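Local structure of putative methyltransferase from antibiotic biosynthesis pathway (Anabaena variabilis ATCC 29413, 3EGE) at residues L88-I99 with E116-V127; Y144-A152 with I208-V219. The protein probably transfers methyl groups from S-adenosylmethionine, perhaps in an antibiotic biosynthesis pathway. All coordinates share one frame; numbering follows the deposited sequence. Where two conformers were deposited one is given.

Interaction 1. Residues L88-I99 with E116-V127; sequences LALPDKSVDGVI and EMQRIIRDGTIV
Arg-119 reaches from the last turn of its helix to the loop 88-99 and is gripped along the edge of its guanidinium. NH1 and NH2 converge end-on on the carbonyl oxygen of Leu-90, NH1 lying 3.0 Å from that O. NH1 also forms a straight salt bridge to Asp-92 OD1 (2.9 Å, 168° at the hydrogen), on the anti lone pair of the carboxylate. Glu-116, one helical turn back, takes NE and NH2 side-on, meeting them from above its own carboxylate plane; its OE2 also accepts from the backbone N of Leu-88 (2.8 Å). Bonds on both flanks thus fix the guanidinium's rotation, while Ile-120 CG2 lies over one face.

A second set of polar bonds closes the end of the helix. The Lys-93 chain bends at chi2 (-54°), which brings NZ to the carbonyl oxygens of Ile-121 (2.7 Å from NZ) and Gln-118. Arg-122 lays its guanidinium over the peptide of Ser-94 and Val-95; NE bonds to Lys-93 O from above that carbonyl plane, and NH1 makes a weak salt bridge to Asp-96 OD1. The other carboxylate oxygen of Asp-96 takes the N-H of Val-37.

The apolar layer centres on Ile-120. Its CD1 meets Leu-88 CD1 and Leu-90 CD1, and its CG1 packs on Val-95 CG2 (3.7 Å). Val-98 straddles the helix end, CG1 against CG of the selenomethionine Met-117 (3.6 Å) and CG2 against Ile-120.

Parallel pairing then takes over: Val-127 N bonds to Val-98 O (2.9 Å). This completes a beta-alpha-beta crossover from strand 97-101 through helix 110-120 to strand 126-131; strand 37-41 borders strand 97-101 on its other side, and helix 20-30 packs on Ile-99 and Val-127.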
loop_
_atom_site.group_PDB
_atom_site.type_symbol
_atom_site.label_atom_id
_atom_site.label_comp_id
_atom_site.label_asym_id
_atom_site.label_seq_id
_atom_site.Cartn_x
_atom_site.Cartn_y
_atom_site.Cartn_z
ATOM N N LEU A 88 13.458 11.011 10.433
ATOM C CA LEU A 88 12.304 11.129 11.301
ATOM C C LEU A 88 12.661 12.019 12.495
ATOM O O LEU A 88 13.722 11.852 13.088
ATOM C CB LEU A 88 11.842 9.752 11.769
ATOM C CG LEU A 88 11.503 8.713 10.680
ATOM C CD1 LEU A 88 11.241 7.303 11.312
ATOM C CD2 LEU A 88 10.323 9.131 9.809
ATOM N N ALA A 89 11.768 12.961 12.836
ATOM C CA ALA A 89 11.931 13.850 14.006
ATOM C C ALA A 89 11.605 13.149 15.350
ATOM O O ALA A 89 11.851 13.699 16.409
ATOM C CB ALA A 89 11.080 15.071 13.859
ATOM N N LEU A 90 11.127 11.918 15.298
ATOM C CA LEU A 90 10.711 11.159 16.453
ATOM C C LEU A 90 11.936 10.695 17.238
ATOM O O LEU A 90 12.911 10.297 16.622
ATOM C CB LEU A 90 9.900 9.935 15.991
ATOM C CG LEU A 90 8.673 10.203 15.105
ATOM C CD1 LEU A 90 8.055 8.864 14.666
ATOM C CD2 LEU A 90 7.679 11.124 15.831
ATOM N N PRO A 91 11.899 10.757 18.585
ATOM C CA PRO A 91 13.066 10.293 19.331
ATOM C C PRO A 91 13.361 8.793 19.225
ATOM O O PRO A 91 12.553 8.019 18.716
ATOM C CB PRO A 91 12.720 10.644 20.797
ATOM C CG PRO A 91 11.619 11.627 20.713
ATOM C CD PRO A 91 10.856 11.258 19.497
ATOM N N ASP A 92 14.546 8.427 19.702
ATOM C CA ASP A 92 14.977 7.033 19.798
ATOM C C ASP A 92 14.004 6.329 20.740
ATOM O O ASP A 92 13.601 6.910 21.766
ATOM C CB ASP A 92 16.361 6.926 20.474
ATOM C CG ASP A 92 17.522 7.409 19.628
ATOM O OD1 ASP A 92 17.390 7.722 18.451
ATOM O OD2 ASP A 92 18.629 7.430 20.174
ATOM N N LYS A 93 13.614 5.110 20.395
ATOM C CA LYS A 93 12.793 4.276 21.292
ATOM C C LYS A 93 11.517 4.990 21.811
ATOM O O LYS A 93 11.224 4.971 22.988
ATOM C CB LYS A 93 13.692 3.754 22.454
ATOM C CG LYS A 93 15.052 3.120 22.017
ATOM C CD LYS A 93 14.827 2.009 21.000
ATOM C CE LYS A 93 16.045 1.376 20.370
ATOM N NZ LYS A 93 15.582 0.641 19.086
ATOM N N SER A 94 10.797 5.610 20.878
ATOM C CA SER A 94 9.585 6.391 21.128
ATOM C C SER A 94 8.270 5.717 20.702
ATOM O O SER A 94 7.180 6.245 21.003
ATOM C CB SER A 94 9.709 7.753 20.417
ATOM O OG SER A 94 9.911 7.578 19.040
ATOM N N VAL A 95 8.358 4.593 19.996
ATOM C CA VAL A 95 7.181 3.845 19.568
ATOM C C VAL A 95 7.381 2.369 19.837
ATOM O O VAL A 95 8.514 1.874 19.886
ATOM C CB VAL A 95 6.823 4.099 18.049
ATOM C CG1 VAL A 95 6.598 5.606 17.790
ATOM C CG2 VAL A 95 7.897 3.510 17.090
ATOM N N ASP A 96 6.255 1.682 20.019
ATOM C CA ASP A 96 6.208 0.225 20.266
ATOM C C ASP A 96 6.247 -0.565 18.967
ATOM O O ASP A 96 6.802 -1.641 18.954
ATOM C CB ASP A 96 4.953 -0.139 21.049
ATOM C CG ASP A 96 4.918 0.529 22.375
ATOM O OD1 ASP A 96 5.858 0.263 23.145
ATOM O OD2 ASP A 96 3.992 1.325 22.651
ATOM N N GLY A 97 5.658 -0.014 17.897
ATOM C CA GLY A 97 5.650 -0.619 16.578
ATOM C C GLY A 97 5.715 0.412 15.453
ATOM O O GLY A 97 5.536 1.606 15.663
ATOM N N VAL A 98 5.999 -0.078 14.251
ATOM C CA VAL A 98 6.164 0.750 13.088
ATOM C C VAL A 98 5.480 0.082 11.906
ATOM O O VAL A 98 5.617 -1.127 11.717
ATOM C CB VAL A 98 7.675 0.939 12.756
ATOM C CG1 VAL A 98 7.866 1.828 11.506
ATOM C CG2 VAL A 98 8.457 1.517 13.959
ATOM N N ILE A 99 4.759 0.881 11.115
ATOM C CA ILE A 99 4.123 0.408 9.888
ATOM C C ILE A 99 4.424 1.315 8.673
ATOM O O ILE A 99 4.693 2.510 8.821
ATOM C CB ILE A 99 2.557 0.236 10.053
ATOM C CG1 ILE A 99 1.817 1.591 10.068
ATOM C CG2 ILE A 99 2.222 -0.573 11.305
ATOM C CD1 ILE A 99 0.344 1.446 10.009
ATOM N N GLU A 116 16.116 4.091 10.367
ATOM C CA GLU A 116 15.249 5.008 11.132
ATOM C C GLU A 116 14.097 4.295 11.858
ATOM O O GLU A 116 13.772 4.665 12.984
ATOM C CB GLU A 116 14.672 6.137 10.232
ATOM C CG GLU A 116 15.608 7.288 9.879
ATOM C CD GLU A 116 15.982 8.119 11.086
ATOM O OE1 GLU A 116 16.954 7.763 11.806
ATOM O OE2 GLU A 116 15.313 9.141 11.313
HETATM N N MSE A 117 13.480 3.305 11.214
HETATM C CA MSE A 117 12.407 2.523 11.837
HETATM C C MSE A 117 12.937 1.746 13.026
HETATM O O MSE A 117 12.315 1.749 14.083
HETATM C CB MSE A 117 11.739 1.557 10.855
HETATM C CG MSE A 117 10.964 2.274 9.736
HETATM SE SE MSE A 117 10.324 1.039 8.455
HETATM C CE MSE A 117 9.496 2.324 7.127
ATOM N N GLN A 118 14.094 1.105 12.846
ATOM C CA GLN A 118 14.757 0.387 13.919
ATOM C C GLN A 118 15.151 1.317 15.082
ATOM O O GLN A 118 15.064 0.922 16.241
ATOM C CB GLN A 118 15.972 -0.394 13.368
ATOM C CG GLN A 118 16.755 -1.223 14.417
ATOM C CD GLN A 118 15.899 -2.239 15.195
ATOM O OE1 GLN A 118 15.029 -2.923 14.632
ATOM N NE2 GLN A 118 16.183 -2.368 16.483
ATOM N N ARG A 119 15.554 2.549 14.769
ATOM C CA ARG A 119 15.983 3.522 15.793
ATOM C C ARG A 119 14.840 3.933 16.731
ATOM O O ARG A 119 15.047 4.068 17.951
ATOM C CB ARG A 119 16.579 4.763 15.112
ATOM C CG ARG A 119 17.096 5.855 16.050
ATOM C CD ARG A 119 17.573 7.095 15.318
ATOM N NE ARG A 119 16.491 7.771 14.593
ATOM C CZ ARG A 119 15.563 8.550 15.142
ATOM N NH1 ARG A 119 15.480 8.724 16.452
ATOM N NH2 ARG A 119 14.660 9.097 14.361
ATOM N N ILE A 120 13.652 4.122 16.155
ATOM C CA ILE A 120 12.475 4.579 16.905
ATOM C C ILE A 120 11.718 3.494 17.655
ATOM O O ILE A 120 10.999 3.805 18.621
ATOM C CB ILE A 120 11.486 5.433 16.010
ATOM C CG1 ILE A 120 10.728 4.575 14.958
ATOM C CG2 ILE A 120 12.255 6.602 15.402
ATOM C CD1 ILE A 120 9.611 5.314 14.195
ATOM N N ILE A 121 11.908 2.239 17.241
ATOM C CA ILE A 121 11.133 1.121 17.786
ATOM C C ILE A 121 11.672 0.551 19.124
ATOM O O ILE A 121 12.885 0.464 19.331
ATOM C CB ILE A 121 10.930 0.007 16.704
ATOM C CG1 ILE A 121 9.625 -0.795 16.966
ATOM C CG2 ILE A 121 12.191 -0.883 16.575
ATOM C CD1 ILE A 121 9.258 -1.850 15.866
ATOM N N ARG A 122 10.743 0.165 20.006
ATOM C CA ARG A 122 11.044 -0.495 21.281
ATOM C C ARG A 122 10.995 -2.035 21.091
ATOM O O ARG A 122 11.865 -2.556 20.380
ATOM C CB ARG A 122 10.082 -0.025 22.355
ATOM C CG ARG A 122 10.210 1.411 22.737
ATOM C CD ARG A 122 8.949 1.763 23.489
ATOM N NE ARG A 122 8.900 3.173 23.719
ATOM C CZ ARG A 122 7.809 3.946 23.664
ATOM N NH1 ARG A 122 6.584 3.483 23.379
ATOM N NH2 ARG A 122 7.975 5.241 23.901
ATOM N N ASP A 123 10.010 -2.752 21.669
ATOM C CA ASP A 123 9.955 -4.241 21.605
ATOM C C ASP A 123 9.094 -4.840 20.516
ATOM O O ASP A 123 9.144 -6.060 20.324
ATOM C CB ASP A 123 9.420 -4.832 22.927
ATOM C CG ASP A 123 10.234 -4.446 24.122
ATOM O OD1 ASP A 123 11.448 -4.193 23.999
ATOM O OD2 ASP A 123 9.627 -4.410 25.200
ATOM N N GLY A 124 8.289 -4.029 19.833
ATOM C CA GLY A 124 7.374 -4.553 18.826
ATOM C C GLY A 124 7.985 -4.849 17.471
ATOM O O GLY A 124 9.209 -4.992 17.326
ATOM N N THR A 125 7.099 -4.886 16.476
ATOM C CA THR A 125 7.432 -5.306 15.139
ATOM C C THR A 125 7.203 -4.214 14.085
ATOM O O THR A 125 6.396 -3.283 14.270
ATOM C CB THR A 125 6.642 -6.615 14.769
ATOM O OG1 THR A 125 5.287 -6.304 14.474
ATOM C CG2 THR A 125 6.694 -7.668 15.915
ATOM N N ILE A 126 7.978 -4.345 13.007
ATOM C CA ILE A 126 7.910 -3.511 11.829
ATOM C C ILE A 126 7.027 -4.329 10.861
ATOM O O ILE A 126 7.312 -5.503 10.627
ATOM C CB ILE A 126 9.320 -3.207 11.257
ATOM C CG1 ILE A 126 10.158 -2.400 12.284
ATOM C CG2 ILE A 126 9.203 -2.426 9.964
ATOM C CD1 ILE A 126 11.608 -2.124 11.853
ATOM N N VAL A 127 5.928 -3.733 10.402
ATOM C CA VAL A 127 4.986 -4.357 9.477
ATOM C C VAL A 127 4.918 -3.488 8.199
ATOM O O VAL A 127 4.443 -2.369 8.239
ATOM C CB VAL A 127 3.563 -4.478 10.114
ATOM C CG1 VAL A 127 2.556 -5.164 9.125
ATOM C CG2 VAL A 127 3.629 -5.228 11.455
HETATM O O HOH W 1 7.493 -1.933 23.152
#

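Interaction 2. Residues Y144-A152 with I208-V219; sequences YFPFLWEDA and ISSFALANQDLV
Phe-147 is the knob of this contact, set among Ser-210, Phe-211, Leu-218 and Val-219. Its CG lies between the backbone N and the carbonyl carbon (chi1 54°), and the side chain leaves the backbone toward segment 208-219. Ala-214 CB sits over one face in a CH-pi contact, 3.7 Å from the centroid of the Phe-147 ring, and Leu-218 CD2 meets the rim at CD2. The far end, CZ, drives edge-on into the face of Phe-211 in a T-shaped pair with planes 80° apart, CZ being 3.5 Å from Phe-211 CE1, and Val-219 CG2 closes in on the same CZ.

Phe-211 in turn presents its own edge to the face of Phe-145, centroids 5.0 Å apart. Three rings are therefore linked by two successive edge-to-face steps. Tyr-144 CB covers the opposite face of Phe-145, whose edge also meets Val-219 O. Beside the cluster, Leu-148 CD2 is wedged between Ser-210 CB (3.4 Å) and Phe-211 CE2.

Away from these buried rings the contact turns polar and wetter. Ser-210 OG donates to Asp-151 OD2 (2.6 Å), which accepts on its anti lone pair. A water donates to that same OD2 and to Ser-210 O, tying the side-chain bond to the helix backbone. Another water spans Tyr-144 O and Leu-218 O near the edge where Pro-146 CG only brushes Leu-218 CD1 at 4.3 Å.

Helix 146-152 crosses the short helical turn at about 209-213 at 108°, their axes 9.5 Å apart. Asn-215 N-caps the following helix, its OD1 accepting from Leu-218 N. Phe-145, Phe-147 and Phe-211 form an aromatic cluster with Phe-147 as a knob in a hole, structural packing that joins helix 146-153 to 209-213 and the start of helix 216-231.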
loop_
_atom_site.group_PDB
_atom_site.type_symbol
_atom_site.label_atom_id
_atom_site.label_comp_id
_atom_site.label_asym_id
_atom_site.label_seq_id
_atom_site.Cartn_x
_atom_site.Cartn_y
_atom_site.Cartn_z
ATOM N N TYR A 144 -4.456 -3.244 -20.857
ATOM C CA TYR A 144 -5.098 -1.967 -21.146
ATOM C C TYR A 144 -4.325 -0.771 -20.605
ATOM O O TYR A 144 -4.360 0.300 -21.232
ATOM C CB TYR A 144 -6.528 -1.932 -20.587
ATOM C CG TYR A 144 -7.423 -2.964 -21.205
ATOM C CD1 TYR A 144 -8.139 -2.699 -22.389
ATOM C CD2 TYR A 144 -7.567 -4.219 -20.611
ATOM C CE1 TYR A 144 -8.976 -3.679 -22.959
ATOM C CE2 TYR A 144 -8.395 -5.186 -21.156
ATOM C CZ TYR A 144 -9.104 -4.915 -22.323
ATOM O OH TYR A 144 -9.912 -5.894 -22.834
ATOM N N PHE A 145 -3.685 -0.943 -19.447
ATOM C CA PHE A 145 -2.946 0.131 -18.751
ATOM C C PHE A 145 -1.518 -0.317 -18.404
ATOM O O PHE A 145 -1.203 -0.558 -17.227
ATOM C CB PHE A 145 -3.734 0.560 -17.503
ATOM C CG PHE A 145 -5.151 1.007 -17.810
ATOM C CD1 PHE A 145 -5.381 2.103 -18.633
ATOM C CD2 PHE A 145 -6.258 0.318 -17.283
ATOM C CE1 PHE A 145 -6.690 2.520 -18.924
ATOM C CE2 PHE A 145 -7.565 0.707 -17.584
ATOM C CZ PHE A 145 -7.782 1.824 -18.397
ATOM N N PRO A 146 -0.631 -0.395 -19.427
ATOM C CA PRO A 146 0.756 -0.930 -19.199
ATOM C C PRO A 146 1.611 -0.142 -18.205
ATOM O O PRO A 146 2.493 -0.717 -17.542
ATOM C CB PRO A 146 1.376 -0.924 -20.606
ATOM C CG PRO A 146 0.586 0.101 -21.360
ATOM C CD PRO A 146 -0.821 -0.010 -20.837
ATOM N N PHE A 147 1.357 1.166 -18.141
ATOM C CA PHE A 147 2.037 2.058 -17.208
ATOM C C PHE A 147 1.961 1.618 -15.748
ATOM O O PHE A 147 2.924 1.824 -14.998
ATOM C CB PHE A 147 1.576 3.502 -17.374
ATOM C CG PHE A 147 0.091 3.686 -17.293
ATOM C CD1 PHE A 147 -0.551 3.815 -16.051
ATOM C CD2 PHE A 147 -0.681 3.720 -18.470
ATOM C CE1 PHE A 147 -1.942 3.960 -15.980
ATOM C CE2 PHE A 147 -2.067 3.883 -18.405
ATOM C CZ PHE A 147 -2.692 4.009 -17.161
ATOM N N LEU A 148 0.847 1.012 -15.341
ATOM C CA LEU A 148 0.708 0.481 -13.958
ATOM C C LEU A 148 1.710 -0.619 -13.666
ATOM O O LEU A 148 2.282 -0.647 -12.612
ATOM C CB LEU A 148 -0.698 -0.065 -13.707
ATOM C CG LEU A 148 -1.890 0.881 -13.799
ATOM C CD1 LEU A 148 -3.164 0.081 -13.593
ATOM C CD2 LEU A 148 -1.813 2.054 -12.803
ATOM N N TRP A 149 1.946 -1.488 -14.643
ATOM C CA TRP A 149 2.884 -2.592 -14.539
ATOM C C TRP A 149 4.337 -2.105 -14.533
ATOM O O TRP A 149 5.164 -2.545 -13.718
ATOM C CB TRP A 149 2.636 -3.537 -15.719
ATOM C CG TRP A 149 3.395 -4.818 -15.655
ATOM C CD1 TRP A 149 3.096 -5.910 -14.894
ATOM C CD2 TRP A 149 4.554 -5.163 -16.418
ATOM N NE1 TRP A 149 4.010 -6.901 -15.118
ATOM C CE2 TRP A 149 4.926 -6.478 -16.034
ATOM C CE3 TRP A 149 5.324 -4.487 -17.381
ATOM C CZ2 TRP A 149 6.024 -7.137 -16.579
ATOM C CZ3 TRP A 149 6.412 -5.134 -17.940
ATOM C CH2 TRP A 149 6.764 -6.455 -17.532
ATOM N N GLU A 150 4.616 -1.209 -15.477
ATOM C CA GLU A 150 5.912 -0.570 -15.650
ATOM C C GLU A 150 6.331 0.211 -14.415
ATOM O O GLU A 150 7.489 0.130 -14.000
ATOM C CB GLU A 150 5.873 0.373 -16.857
ATOM C CG GLU A 150 5.772 -0.338 -18.207
ATOM C CD GLU A 150 5.272 0.551 -19.353
ATOM O OE1 GLU A 150 5.142 1.789 -19.223
ATOM O OE2 GLU A 150 4.965 -0.013 -20.405
ATOM N N ASP A 151 5.392 0.936 -13.814
ATOM C CA ASP A 151 5.675 1.686 -12.581
ATOM C C ASP A 151 5.974 0.750 -11.429
ATOM O O ASP A 151 6.864 1.028 -10.651
ATOM C CB ASP A 151 4.522 2.622 -12.195
ATOM C CG ASP A 151 4.336 3.788 -13.163
ATOM O OD1 ASP A 151 5.242 4.074 -13.993
ATOM O OD2 ASP A 151 3.261 4.435 -13.063
ATOM N N ALA A 152 5.219 -0.334 -11.311
ATOM C CA ALA A 152 5.433 -1.325 -10.273
ATOM C C ALA A 152 6.788 -2.033 -10.446
ATOM O O ALA A 152 7.493 -2.291 -9.471
ATOM C CB ALA A 152 4.272 -2.346 -10.261
ATOM N N ILE A 208 -5.554 6.676 -7.939
ATOM C CA ILE A 208 -4.407 5.828 -8.322
ATOM C C ILE A 208 -3.442 6.780 -9.060
ATOM O O ILE A 208 -3.714 7.232 -10.205
ATOM C CB ILE A 208 -4.871 4.646 -9.179
ATOM C CG1 ILE A 208 -5.992 3.855 -8.455
ATOM C CG2 ILE A 208 -3.663 3.746 -9.550
ATOM C CD1 ILE A 208 -6.681 2.817 -9.318
ATOM N N SER A 209 -2.347 7.112 -8.368
ATOM C CA SER A 209 -1.399 8.154 -8.815
ATOM C C SER A 209 -0.735 7.875 -10.158
ATOM O O SER A 209 -0.457 8.815 -10.890
ATOM C CB SER A 209 -0.344 8.492 -7.727
ATOM O OG SER A 209 0.604 7.438 -7.549
ATOM N N SER A 210 -0.517 6.597 -10.476
ATOM C CA SER A 210 0.032 6.203 -11.782
ATOM C C SER A 210 -0.754 6.752 -12.974
ATOM O O SER A 210 -0.136 7.100 -13.976
ATOM C CB SER A 210 0.194 4.685 -11.917
ATOM O OG SER A 210 1.372 4.232 -11.264
ATOM N N PHE A 211 -2.081 6.854 -12.860
ATOM C CA PHE A 211 -2.914 7.406 -13.943
ATOM C C PHE A 211 -2.589 8.882 -14.232
ATOM O O PHE A 211 -2.327 9.247 -15.394
ATOM C CB PHE A 211 -4.435 7.201 -13.685
ATOM C CG PHE A 211 -4.953 5.793 -14.025
ATOM C CD1 PHE A 211 -5.342 5.475 -15.336
ATOM C CD2 PHE A 211 -5.055 4.802 -13.047
ATOM C CE1 PHE A 211 -5.828 4.191 -15.665
ATOM C CE2 PHE A 211 -5.526 3.500 -13.361
ATOM C CZ PHE A 211 -5.916 3.191 -14.670
ATOM N N ALA A 212 -2.573 9.716 -13.180
ATOM C CA ALA A 212 -2.261 11.162 -13.327
ATOM C C ALA A 212 -0.838 11.356 -13.868
ATOM O O ALA A 212 -0.601 12.186 -14.760
ATOM C CB ALA A 212 -2.446 11.905 -12.024
ATOM N N LEU A 213 0.080 10.545 -13.375
ATOM C CA LEU A 213 1.469 10.582 -13.827
ATOM C C LEU A 213 1.710 9.975 -15.205
ATOM O O LEU A 213 2.783 10.218 -15.758
ATOM C CB LEU A 213 2.396 9.880 -12.809
ATOM C CG LEU A 213 2.388 10.546 -11.419
ATOM C CD1 LEU A 213 3.092 9.650 -10.386
ATOM C CD2 LEU A 213 2.980 11.969 -11.482
ATOM N N ALA A 214 0.762 9.193 -15.749
ATOM C CA ALA A 214 0.965 8.521 -17.048
ATOM C C ALA A 214 0.702 9.486 -18.200
ATOM O O ALA A 214 0.110 10.546 -17.987
ATOM C CB ALA A 214 0.084 7.272 -17.160
ATOM N N ASN A 215 1.203 9.150 -19.400
ATOM C CA ASN A 215 0.884 9.906 -20.657
ATOM C C ASN A 215 -0.656 9.796 -20.804
ATOM O O ASN A 215 -1.212 8.687 -20.799
ATOM C CB ASN A 215 1.671 9.328 -21.850
ATOM C CG ASN A 215 1.240 9.889 -23.220
ATOM O OD1 ASN A 215 0.139 9.614 -23.719
ATOM N ND2 ASN A 215 2.148 10.603 -23.868
ATOM N N GLN A 216 -1.321 10.942 -20.895
ATOM C CA GLN A 216 -2.788 10.963 -20.899
ATOM C C GLN A 216 -3.429 10.403 -22.159
ATOM O O GLN A 216 -4.506 9.791 -22.054
ATOM C CB GLN A 216 -3.315 12.356 -20.503
ATOM C CG GLN A 216 -2.844 12.792 -19.097
ATOM C CD GLN A 216 -3.293 11.858 -17.973
ATOM O OE1 GLN A 216 -4.468 11.795 -17.645
ATOM N NE2 GLN A 216 -2.354 11.171 -17.360
ATOM N N ASP A 217 -2.801 10.599 -23.330
ATOM C CA ASP A 217 -3.312 9.970 -24.565
ATOM C C ASP A 217 -3.294 8.431 -24.429
ATOM O O ASP A 217 -4.170 7.759 -24.952
ATOM C CB ASP A 217 -2.481 10.356 -25.785
ATOM C CG ASP A 217 -2.695 11.783 -26.250
ATOM O OD1 ASP A 217 -3.721 12.428 -25.924
ATOM O OD2 ASP A 217 -1.819 12.228 -27.012
ATOM N N LEU A 218 -2.274 7.910 -23.739
ATOM C CA LEU A 218 -2.105 6.484 -23.469
ATOM C C LEU A 218 -3.233 5.975 -22.591
ATOM O O LEU A 218 -3.861 4.956 -22.930
ATOM C CB LEU A 218 -0.738 6.183 -22.812
ATOM C CG LEU A 218 -0.404 4.749 -22.360
ATOM C CD1 LEU A 218 -0.549 3.706 -23.513
ATOM C CD2 LEU A 218 0.998 4.733 -21.752
ATOM N N VAL A 219 -3.461 6.666 -21.464
ATOM C CA VAL A 219 -4.585 6.336 -20.544
ATOM C C VAL A 219 -5.898 6.295 -21.332
ATOM O O VAL A 219 -6.669 5.321 -21.248
ATOM C CB VAL A 219 -4.751 7.344 -19.344
ATOM C CG1 VAL A 219 -6.011 6.977 -18.528
ATOM C CG2 VAL A 219 -3.488 7.360 -18.430
HETATM O O HOH W 2 -3.098 2.743 -21.440
HETATM O O HOH W 3 2.429 6.357 -14.569
#

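Interaction 1 is complete before the chain reaches interaction 2, and strand 126-131, which ends the first, is followed in the chain by helix 146-153, which begins the second. Their centres lie 34 Å apart, flanking the middle of the molecule from opposite sides, with nearest atoms about 17 Å apart, so the two do not touch. The first belongs to the parallel part of the central sheet, the Rossmann-like methyltransferase core; the second packs helices contributed by 146-153 and the region 209-231. Between the two segments of interaction 2 the chain returns to the sheet as strand 172-181. Core and helical region are thus interleaved in sequence, and each has its own packing contacts.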